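Local coordinates for protein PTS system glucose-specific EIIA component (Mycoplasma capricolum, PDB 2GPR) that relays a phosphoryl group from phospho-HPr to the EIIB domain, part of the glucose-uptake chain of the sugar phosphotransferase system, at residues V84-G88 with N89-S93; Q99-N102 with A103-L107; K113-A116 with K117-S121. All coordinates share one frame; numbering follows the deposited sequence.

Contact 1: V84-G88 with N89-S93; sequences VSLDG and NGFES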
ATOM      1  N   VAL A  84      -3.568  -7.641  11.785  1.00 33.81           N
ATOM      2  CA  VAL A  84      -4.786  -7.304  12.533  1.00 28.72           C
ATOM      3  C   VAL A  84      -4.733  -7.957  13.930  1.00 26.80           C
ATOM      4  O   VAL A  84      -5.202  -7.441  14.924  1.00 27.97           O
ATOM      5  CB  VAL A  84      -6.063  -7.706  11.801  1.00 27.51           C
ATOM      6  CG1 VAL A  84      -6.269  -9.203  11.929  1.00 27.19           C
ATOM      7  CG2 VAL A  84      -7.269  -6.992  12.416  1.00 27.70           C
ATOM      8  N   SER A  85      -4.115  -9.110  13.966  1.00 26.57           N
ATOM      9  CA  SER A  85      -3.898  -9.897  15.142  1.00 27.64           C
ATOM     10  C   SER A  85      -3.156  -9.164  16.242  1.00 29.94           C
ATOM     11  O   SER A  85      -3.255  -9.542  17.398  1.00 31.90           O
ATOM     12  CB  SER A  85      -2.947 -10.963  14.757  1.00 26.87           C
ATOM     13  OG  SER A  85      -1.705 -10.332  14.453  1.00 26.56           O
ATOM     14  N   LEU A  86      -2.316  -8.211  15.866  1.00 29.86           N
ATOM     15  CA  LEU A  86      -1.454  -7.498  16.810  1.00 28.13           C
ATOM     16  C   LEU A  86      -2.176  -6.466  17.634  1.00 29.48           C
ATOM     17  O   LEU A  86      -1.617  -5.867  18.559  1.00 27.01           O
ATOM     18  CB  LEU A  86      -0.191  -6.892  16.129  1.00 23.69           C
ATOM     19  CG  LEU A  86       0.556  -7.908  15.358  1.00 19.83           C
ATOM     20  CD1 LEU A  86       2.012  -7.570  15.451  1.00 23.69           C
ATOM     21  CD2 LEU A  86       0.333  -9.230  16.024  1.00 17.80           C
ATOM     22  N   ASP A  87      -3.427  -6.246  17.256  1.00 33.85           N
ATOM     23  CA  ASP A  87      -4.274  -5.246  17.889  1.00 37.24           C
ATOM     24  C   ASP A  87      -3.589  -3.825  17.919  1.00 37.57           C
ATOM     25  O   ASP A  87      -3.702  -3.014  18.832  1.00 37.71           O
ATOM     26  CB  ASP A  87      -4.584  -5.644  19.338  1.00 39.49           C
ATOM     27  CG  ASP A  87      -5.940  -6.348  19.332  1.00 38.13           C
ATOM     28  OD1 ASP A  87      -6.964  -5.752  18.808  1.00 45.08           O
ATOM     29  OD2 ASP A  87      -6.055  -7.543  19.786  1.00 38.13           O
ATOM     30  N   GLY A  88      -2.838  -3.525  16.871  1.00 35.50           N
ATOM     31  CA  GLY A  88      -2.185  -2.230  16.774  1.00 33.15           C
ATOM     32  C   GLY A  88      -0.846  -2.075  17.511  1.00 29.39           C
ATOM     33  O   GLY A  88      -0.441  -0.951  17.822  1.00 26.84           O
ATOM     34  N   ASN A  89      -0.151  -3.162  17.745  1.00 29.17           N
ATOM     35  CA  ASN A  89       1.090  -3.067  18.488  1.00 33.67           C
ATOM     36  C   ASN A  89       2.346  -3.057  17.632  1.00 36.67           C
ATOM     37  O   ASN A  89       2.690  -4.030  16.965  1.00 39.09           O
ATOM     38  CB  ASN A  89       1.145  -4.084  19.627  1.00 36.43           C
ATOM     39  CG  ASN A  89       2.439  -4.081  20.391  1.00 41.45           C
ATOM     40  OD1 ASN A  89       3.155  -3.043  20.497  1.00 43.64           O
ATOM     41  ND2 ASN A  89       2.823  -5.288  20.820  1.00 41.70           N
ATOM     42  N   GLY A  90       3.051  -1.939  17.696  1.00 38.18           N
ATOM     43  CA  GLY A  90       4.259  -1.731  16.928  1.00 38.59           C
ATOM     44  C   GLY A  90       4.023  -0.666  15.884  1.00 38.54           C
ATOM     45  O   GLY A  90       4.964  -0.100  15.318  1.00 41.10           O
ATOM     46  N   PHE A  91       2.736  -0.416  15.659  1.00 35.31           N
ATOM     47  CA  PHE A  91       2.253   0.582  14.733  1.00 31.53           C
ATOM     48  C   PHE A  91       2.058   1.898  15.472  1.00 32.16           C
ATOM     49  O   PHE A  91       1.528   1.909  16.562  1.00 34.92           O
ATOM     50  CB  PHE A  91       0.888   0.128  14.128  1.00 24.67           C
ATOM     51  CG  PHE A  91       0.984  -1.192  13.422  1.00 17.83           C
ATOM     52  CD1 PHE A  91       1.124  -2.376  14.151  1.00 15.51           C
ATOM     53  CD2 PHE A  91       0.899  -1.260  12.026  1.00 16.27           C
ATOM     54  CE1 PHE A  91       1.203  -3.606  13.497  1.00 14.25           C
ATOM     55  CE2 PHE A  91       1.011  -2.477  11.345  1.00 15.24           C
ATOM     56  CZ  PHE A  91       1.176  -3.644  12.097  1.00 14.92           C
ATOM     57  N   GLU A  92       2.503   2.990  14.892  1.00 32.87           N
ATOM     58  CA  GLU A  92       2.329   4.332  15.426  1.00 32.08           C
ATOM     59  C   GLU A  92       1.761   5.092  14.295  1.00 29.62           C
ATOM     60  O   GLU A  92       2.483   5.399  13.372  1.00 29.53           O
ATOM     61  CB  GLU A  92       3.675   4.979  15.797  1.00 37.74           C
ATOM     62  CG  GLU A  92       3.890   5.164  17.316  1.00 45.87           C
ATOM     63  CD  GLU A  92       2.717   5.824  18.023  1.00 51.59           C
ATOM     64  OE1 GLU A  92       2.127   6.807  17.570  1.00 52.36           O
ATOM     65  OE2 GLU A  92       2.381   5.219  19.168  1.00 54.85           O
ATOM     66  N   SER A  93       0.461   5.248  14.256  1.00 29.79           N
ATOM     67  CA  SER A  93      -0.116   5.898  13.093  1.00 31.38           C
ATOM     68  C   SER A  93      -0.059   7.400  13.215  1.00 28.72           C
ATOM     69  O   SER A  93       0.161   7.938  14.338  1.00 27.33           O
ATOM     70  CB  SER A  93      -1.539   5.439  12.785  1.00 32.84           C
ATOM     71  OG  SER A  93      -2.478   6.415  13.192  1.00 34.36           O
TER
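Leu-86 and Asn-89 meet first through the backbone, where a turn takes the chain from a 3-10 segment toward strand 91-93. Asn-89 N donates to Leu-86 O over 3.2 Å, but the N-H...O angle of 131° marks the bond as weak. The two residues bridged by it, Asp-87 and Gly-88, both have positive phi and psi and lie close to the angles of a type I' turn. Gly-90 also has positive phi, with a backbone in which a CB would press on the carbonyl O of Asn-89; the same steric limit applies at Gly-88.

Packing contacts are the second kind. With its CG anti to the carbonyl carbon (chi1 -58°), Phe-91 turns its ring back toward Gly-88 and Leu-86. Its CD1 lies 3.9 Å from Gly-88 C, and its CE1 makes an apolar contact with Leu-86 CB at 4.4 Å; both partners meet the ring obliquely. Farther out, the CD1 methyl of Leu-86 lies 3.9 Å from Asn-89 O. Asn-89 keeps its CB 3.5 Å from Leu-86 O, while the rest of its side chain leads away from the turn.

Polar anchoring comes from beyond the two segments. Lys-62 NZ hydrogen-bonds to both Gly-88 O and Phe-91 O, and strand 91-93 pairs with strand 106-110 through Glu-92 and Thr-109.

Phe-91 is the buried member, its side chain about 4 Å from that of His-63, a residue that by similarity matters for phospho-donor activity. With one weak bond across it, the turn probably depends for its shape on glycine backbone angles, the packed phenyl ring and the shared lysine; it thereby sets an apolar ring beside His-63, with the presumed phosphorylation site His-78 about 8 Å away between side chains.

Contact 2: Q99-N102 with A103-L107; sequences QEVN and AGDKL
This is a local turn contact, a type II beta turn from Asn-102 to Asp-105 that carries the chain out of strand 100-101 and into strand 106-110, so that residues of different sheets are joined by a tight reversal. Its backbone evidence is the bond from Asp-105 N to Asn-102 O, 2.7 Å long with an N-H...O angle of 149°. Gly-104 occupies the third position of the turn and has the positive phi expected there of this type.

A side chain reinforces the turn. A chi1 of -73° sets the carboxylate of Asp-105 beside its own backbone N, facing back to Asn-102. OD2 then accepts from Asn-102 N at 2.6 Å, the donor standing 50° out of the carboxylate plane. Asn-102 is thus held through both its N and its O by one residue. Asp-105 OD2 also packs 4.0 Å from Val-101 CB.

An apolar pair accompanies the polar turn: Val-101 CG1 touches Leu-107 CD2 at 4.1 Å, the two side chains crossing at about a right angle.

Around the turn, Ser-52 OG accepts from Ala-103 N, and Ala-49 bonds to the backbone of Gly-104 and Asp-105. Val-101 pairs with Gly-53 at strand 53-57 and Leu-107 with Phe-47 of strand 46-48, while their side chains reach Ile-67 and Phe-65 of strand 64-68.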
ATOM      1  N   GLN A  99      -9.580  11.038   6.810  1.00 24.71           N
ATOM      2  CA  GLN A  99      -8.556  12.096   6.581  1.00 23.68           C
ATOM      3  C   GLN A  99      -8.125  12.159   5.098  1.00 24.62           C
ATOM      4  O   GLN A  99      -7.951  11.143   4.432  1.00 26.15           O
ATOM      5  CB  GLN A  99      -7.287  11.765   7.429  1.00 25.07           C
ATOM      6  CG  GLN A  99      -6.057  12.682   7.190  1.00 28.19           C
ATOM      7  CD  GLN A  99      -4.872  12.401   8.150  1.00 33.23           C
ATOM      8  OE1 GLN A  99      -3.648  12.499   7.774  1.00 34.44           O
ATOM      9  NE2 GLN A  99      -5.202  12.125   9.425  1.00 33.56           N
ATOM     10  N   GLU A 100      -7.897  13.329   4.580  1.00 23.80           N
ATOM     11  CA  GLU A 100      -7.417  13.381   3.267  1.00 24.74           C
ATOM     12  C   GLU A 100      -5.862  13.408   3.361  1.00 23.84           C
ATOM     13  O   GLU A 100      -5.279  13.956   4.322  1.00 25.36           O
ATOM     14  CB  GLU A 100      -7.863  14.642   2.541  1.00 23.47           C
ATOM     15  CG  GLU A 100      -8.810  14.379   1.369  1.00 32.83           C
ATOM     16  CD  GLU A 100      -8.784  15.493   0.320  1.00 36.76           C
ATOM     17  OE1 GLU A 100      -7.829  15.541  -0.544  1.00 42.45           O
ATOM     18  OE2 GLU A 100      -9.717  16.383   0.304  1.00 41.06           O
ATOM     19  N   VAL A 101      -5.184  12.655   2.478  1.00 30.32           N
ATOM     20  CA  VAL A 101      -3.744  12.594   2.517  1.00 30.29           C
ATOM     21  C   VAL A 101      -3.168  12.939   1.176  1.00 29.38           C
ATOM     22  O   VAL A 101      -3.839  12.828   0.166  1.00 28.65           O
ATOM     23  CB  VAL A 101      -3.216  11.241   2.936  1.00 31.10           C
ATOM     24  CG1 VAL A 101      -3.281  11.066   4.449  1.00 31.76           C
ATOM     25  CG2 VAL A 101      -3.987  10.129   2.217  1.00 29.22           C
ATOM     26  N   ASN A 102      -1.880  13.304   1.194  1.00 31.10           N
ATOM     27  CA  ASN A 102      -1.118  13.591  -0.032  1.00 32.81           C
ATOM     28  C   ASN A 102      -0.092  12.499  -0.242  1.00 28.28           C
ATOM     29  O   ASN A 102       0.529  12.020   0.737  1.00 27.74           O
ATOM     30  CB  ASN A 102      -0.438  14.979  -0.079  1.00 37.62           C
ATOM     31  CG  ASN A 102      -1.396  16.137  -0.333  1.00 43.65           C
ATOM     32  OD1 ASN A 102      -1.241  17.235   0.227  1.00 47.68           O
ATOM     33  ND2 ASN A 102      -2.386  15.913  -1.197  1.00 45.80           N
ATOM     34  N   ALA A 103       0.042  12.064  -1.493  1.00 22.90           N
ATOM     35  CA  ALA A 103       0.963  10.999  -1.782  1.00 20.57           C
ATOM     36  C   ALA A 103       2.324  11.349  -1.283  1.00 22.40           C
ATOM     37  O   ALA A 103       2.796  12.455  -1.471  1.00 25.23           O
ATOM     38  CB  ALA A 103       0.965  10.688  -3.251  1.00 21.69           C
ATOM     39  N   GLY A 104       2.936  10.413  -0.608  1.00 23.47           N
ATOM     40  CA  GLY A 104       4.203  10.665   0.046  1.00 22.85           C
ATOM     41  C   GLY A 104       4.028  11.110   1.527  1.00 21.48           C
ATOM     42  O   GLY A 104       4.993  11.271   2.253  1.00 20.33           O
ATOM     43  N   ASP A 105       2.784  11.347   1.989  1.00 21.73           N
ATOM     44  CA  ASP A 105       2.590  11.691   3.418  1.00 20.92           C
ATOM     45  C   ASP A 105       2.830  10.445   4.234  1.00 22.19           C
ATOM     46  O   ASP A 105       2.686   9.343   3.733  1.00 23.97           O
ATOM     47  CB  ASP A 105       1.203  12.182   3.792  1.00 21.07           C
ATOM     48  CG  ASP A 105       0.919  13.540   3.307  1.00 23.49           C
ATOM     49  OD1 ASP A 105       1.998  14.205   3.024  1.00 25.24           O
ATOM     50  OD2 ASP A 105      -0.199  13.935   3.126  1.00 25.38           O
ATOM     51  N   LYS A 106       3.240  10.613   5.481  1.00 20.50           N
ATOM     52  CA  LYS A 106       3.517   9.478   6.278  1.00 19.19           C
ATOM     53  C   LYS A 106       2.234   8.907   6.804  1.00 26.23           C
ATOM     54  O   LYS A 106       1.385   9.665   7.278  1.00 31.54           O
ATOM     55  CB  LYS A 106       4.451   9.843   7.395  1.00 18.97           C
ATOM     56  CG  LYS A 106       5.097   8.617   7.993  1.00 22.33           C
ATOM     57  CD  LYS A 106       6.238   8.943   8.934  1.00 29.02           C
ATOM     58  CE  LYS A 106       6.024  10.221   9.708  1.00 35.59           C
ATOM     59  NZ  LYS A 106       7.268  10.708  10.346  1.00 38.97           N
ATOM     60  N   LEU A 107       2.049   7.587   6.779  1.00 24.66           N
ATOM     61  CA  LEU A 107       0.820   7.087   7.359  1.00 21.17           C
ATOM     62  C   LEU A 107       1.084   6.613   8.763  1.00 24.01           C
ATOM     63  O   LEU A 107       0.438   7.030   9.739  1.00 25.71           O
ATOM     64  CB  LEU A 107       0.183   6.004   6.509  1.00 17.58           C
ATOM     65  CG  LEU A 107      -0.052   6.524   5.116  1.00 16.03           C
ATOM     66  CD1 LEU A 107      -0.495   5.402   4.201  1.00 12.81           C
ATOM     67  CD2 LEU A 107      -1.065   7.673   5.144  1.00 15.63           C
TER

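Contact 3: K113-A116 with K117-S121; sequences KSVA and KKVPS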
ATOM      1  N   LYS A 113      11.094  -4.695  13.200  1.00 40.13           N
ATOM      2  CA  LYS A 113      11.803  -5.756  13.919  1.00 42.16           C
ATOM      3  C   LYS A 113      10.878  -6.529  14.805  1.00 43.19           C
ATOM      4  O   LYS A 113      10.934  -7.742  14.840  1.00 46.27           O
ATOM      5  CB  LYS A 113      12.981  -5.314  14.745  1.00 45.64           C
ATOM      6  CG  LYS A 113      13.498  -6.427  15.671  1.00 48.80           C
ATOM      7  CD  LYS A 113      14.760  -6.046  16.471  1.00 51.69           C
ATOM      8  CE  LYS A 113      15.167  -7.072  17.527  1.00 53.10           C
ATOM      9  NZ  LYS A 113      15.794  -8.300  16.985  1.00 53.16           N
ATOM     10  N   SER A 114      10.035  -5.841  15.544  1.00 40.94           N
ATOM     11  CA  SER A 114       9.133  -6.568  16.401  1.00 39.99           C
ATOM     12  C   SER A 114       8.110  -7.334  15.610  1.00 37.50           C
ATOM     13  O   SER A 114       8.050  -8.556  15.665  1.00 38.08           O
ATOM     14  CB  SER A 114       8.498  -5.659  17.410  1.00 43.20           C
ATOM     15  OG  SER A 114       9.502  -4.788  17.913  1.00 43.59           O
ATOM     16  N   VAL A 115       7.330  -6.598  14.851  1.00 35.79           N
ATOM     17  CA  VAL A 115       6.277  -7.171  14.027  1.00 32.74           C
ATOM     18  C   VAL A 115       6.692  -8.377  13.237  1.00 38.94           C
ATOM     19  O   VAL A 115       5.933  -9.331  13.102  1.00 39.09           O
ATOM     20  CB  VAL A 115       5.737  -6.140  13.094  1.00 23.41           C
ATOM     21  CG1 VAL A 115       4.506  -6.692  12.448  1.00 21.49           C
ATOM     22  CG2 VAL A 115       5.388  -4.911  13.896  1.00 23.17           C
ATOM     23  N   ALA A 116       7.896  -8.310  12.699  1.00 46.40           N
ATOM     24  CA  ALA A 116       8.451  -9.358  11.854  1.00 52.22           C
ATOM     25  C   ALA A 116       8.439 -10.768  12.493  1.00 57.67           C
ATOM     26  O   ALA A 116       8.406 -11.803  11.793  1.00 59.21           O
ATOM     27  CB  ALA A 116       9.834  -8.946  11.359  1.00 52.38           C
ATOM     28  N   LYS A 117       8.474 -10.816  13.837  1.00 60.41           N
ATOM     29  CA  LYS A 117       8.470 -12.094  14.560  1.00 61.70           C
ATOM     30  C   LYS A 117       7.070 -12.566  14.896  1.00 61.34           C
ATOM     31  O   LYS A 117       6.752 -13.769  14.858  1.00 62.47           O
ATOM     32  CB  LYS A 117       9.386 -12.115  15.776  1.00 62.11           C
ATOM     33  CG  LYS A 117       9.411 -10.821  16.579  1.00 62.60           C
ATOM     34  CD  LYS A 117       8.347 -10.787  17.666  1.00 63.60           C
ATOM     35  CE  LYS A 117       8.836 -10.234  19.011  1.00 62.25           C
ATOM     36  NZ  LYS A 117       8.264 -10.945  20.183  1.00 59.89           N
ATOM     37  N   LYS A 118       6.216 -11.588  15.176  1.00 58.33           N
ATOM     38  CA  LYS A 118       4.838 -11.840  15.509  1.00 54.23           C
ATOM     39  C   LYS A 118       3.966 -12.347  14.330  1.00 51.56           C
ATOM     40  O   LYS A 118       2.981 -13.059  14.517  1.00 50.29           O
ATOM     41  CB  LYS A 118       4.242 -10.639  16.210  1.00 53.48           C
ATOM     42  CG  LYS A 118       4.872 -10.444  17.577  1.00 54.28           C
ATOM     43  CD  LYS A 118       4.405  -9.172  18.260  1.00 56.65           C
ATOM     44  CE  LYS A 118       5.285  -8.736  19.424  1.00 58.48           C
ATOM     45  NZ  LYS A 118       4.891  -7.414  19.947  1.00 60.05           N
ATOM     46  N   VAL A 119       4.321 -12.012  13.099  1.00 49.47           N
ATOM     47  CA  VAL A 119       3.490 -12.394  11.963  1.00 43.88           C
ATOM     48  C   VAL A 119       4.186 -13.226  10.911  1.00 40.46           C
ATOM     49  O   VAL A 119       5.410 -13.344  10.848  1.00 40.63           O
ATOM     50  CB  VAL A 119       2.896 -11.165  11.312  1.00 42.15           C
ATOM     51  CG1 VAL A 119       1.974 -10.473  12.311  1.00 42.17           C
ATOM     52  CG2 VAL A 119       4.033 -10.236  10.876  1.00 40.91           C
ATOM     53  N   PRO A 120       3.359 -13.786  10.054  1.00 38.39           N
ATOM     54  CA  PRO A 120       3.837 -14.611   8.984  1.00 35.44           C
ATOM     55  C   PRO A 120       4.724 -13.877   8.008  1.00 32.24           C
ATOM     56  O   PRO A 120       5.675 -14.451   7.505  1.00 30.08           O
ATOM     57  CB  PRO A 120       2.601 -15.191   8.269  1.00 36.09           C
ATOM     58  CG  PRO A 120       1.381 -14.820   9.090  1.00 36.23           C
ATOM     59  CD  PRO A 120       1.866 -13.875  10.189  1.00 38.32           C
ATOM     60  N   SER A 121       4.417 -12.615   7.731  1.00 33.81           N
ATOM     61  CA  SER A 121       5.237 -11.876   6.779  1.00 35.21           C
ATOM     62  C   SER A 121       5.060 -10.373   6.874  1.00 36.12           C
ATOM     63  O   SER A 121       3.954  -9.914   7.106  1.00 39.47           O
ATOM     64  CB  SER A 121       4.931 -12.329   5.365  1.00 35.30           C
ATOM     65  OG  SER A 121       5.749 -11.622   4.468  1.00 36.57           O
TER
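Val-115 and Val-119 make the tight part of this contact, at the C-terminal end of helix 112-118. Val-119 N donates to Val-115 O at 3.1 Å; the C=O...N angle of 170° puts the donor nearly in line with the carbonyl, as in a last helical turn, though the N-H...O angle is a bent 139°. Side chains close over the same turn. Val-115 CG1 points anti to its own N (chi1 -170°) and meets Val-119 CG2 at 3.9 Å, the two branched chains approaching obliquely. The same CG2 also presses on Val-115 O, at 3.1 Å, so this carbonyl is shielded by a methyl as well as bonded. Val-119 itself has left helical angles: the amide still belongs to the helix while the residue starts the exit toward Pro-120.

The opposite character belongs to the lysines, all exposed. Lys-118 runs extended beyond CG and touches the preceding turn only near its root, with CB 3.8 Å from Val-115 O. Lys-117 N donates to Ser-114 O at 2.9 Å, but that oxygen lies too near the lysine's side chain in the model, so its position is less sure and the kinked path of the Lys-117 side chain is doubtful.

At its start the helix is tied by Ser-114 N to Asp-111 OD1. Lys-118 lies against Leu-86 and Asn-89 of the loop before strand 91-93. Past the helix, Pro-120 touches Asp-82, and Ser-121 OG hydrogen-bonds to Glu-25 OE2 and Lys-123 N, on the way to strand 124-130.

In the fold
Contacts 1 and 3 are neighbours, their centres about 11 Å apart: Leu-86 CD1 packs on Val-115 CG1 at 4.0 Å. Contact 1 lies at the surface; contacts 2 and 3 are partly buried, contact 3 with its lysines exposed. Phe-91 packs on His-63, whereas Val-115 stays about 8 Å from His-63, and Val-119 about 8 Å from the presumed phosphohistidine His-78, side chain to side chain. Contact 2 lies about 13 Å from contact 3 at the nearest atoms but touches contact 1 through Ser-93 against Leu-107, since strands 91-93 and 106-110 share a sheet. A carboxylate and a backbone bond close contact 2, glycine geometry and a weak bond shape contact 1, and a helix end with paired valines makes contact 3.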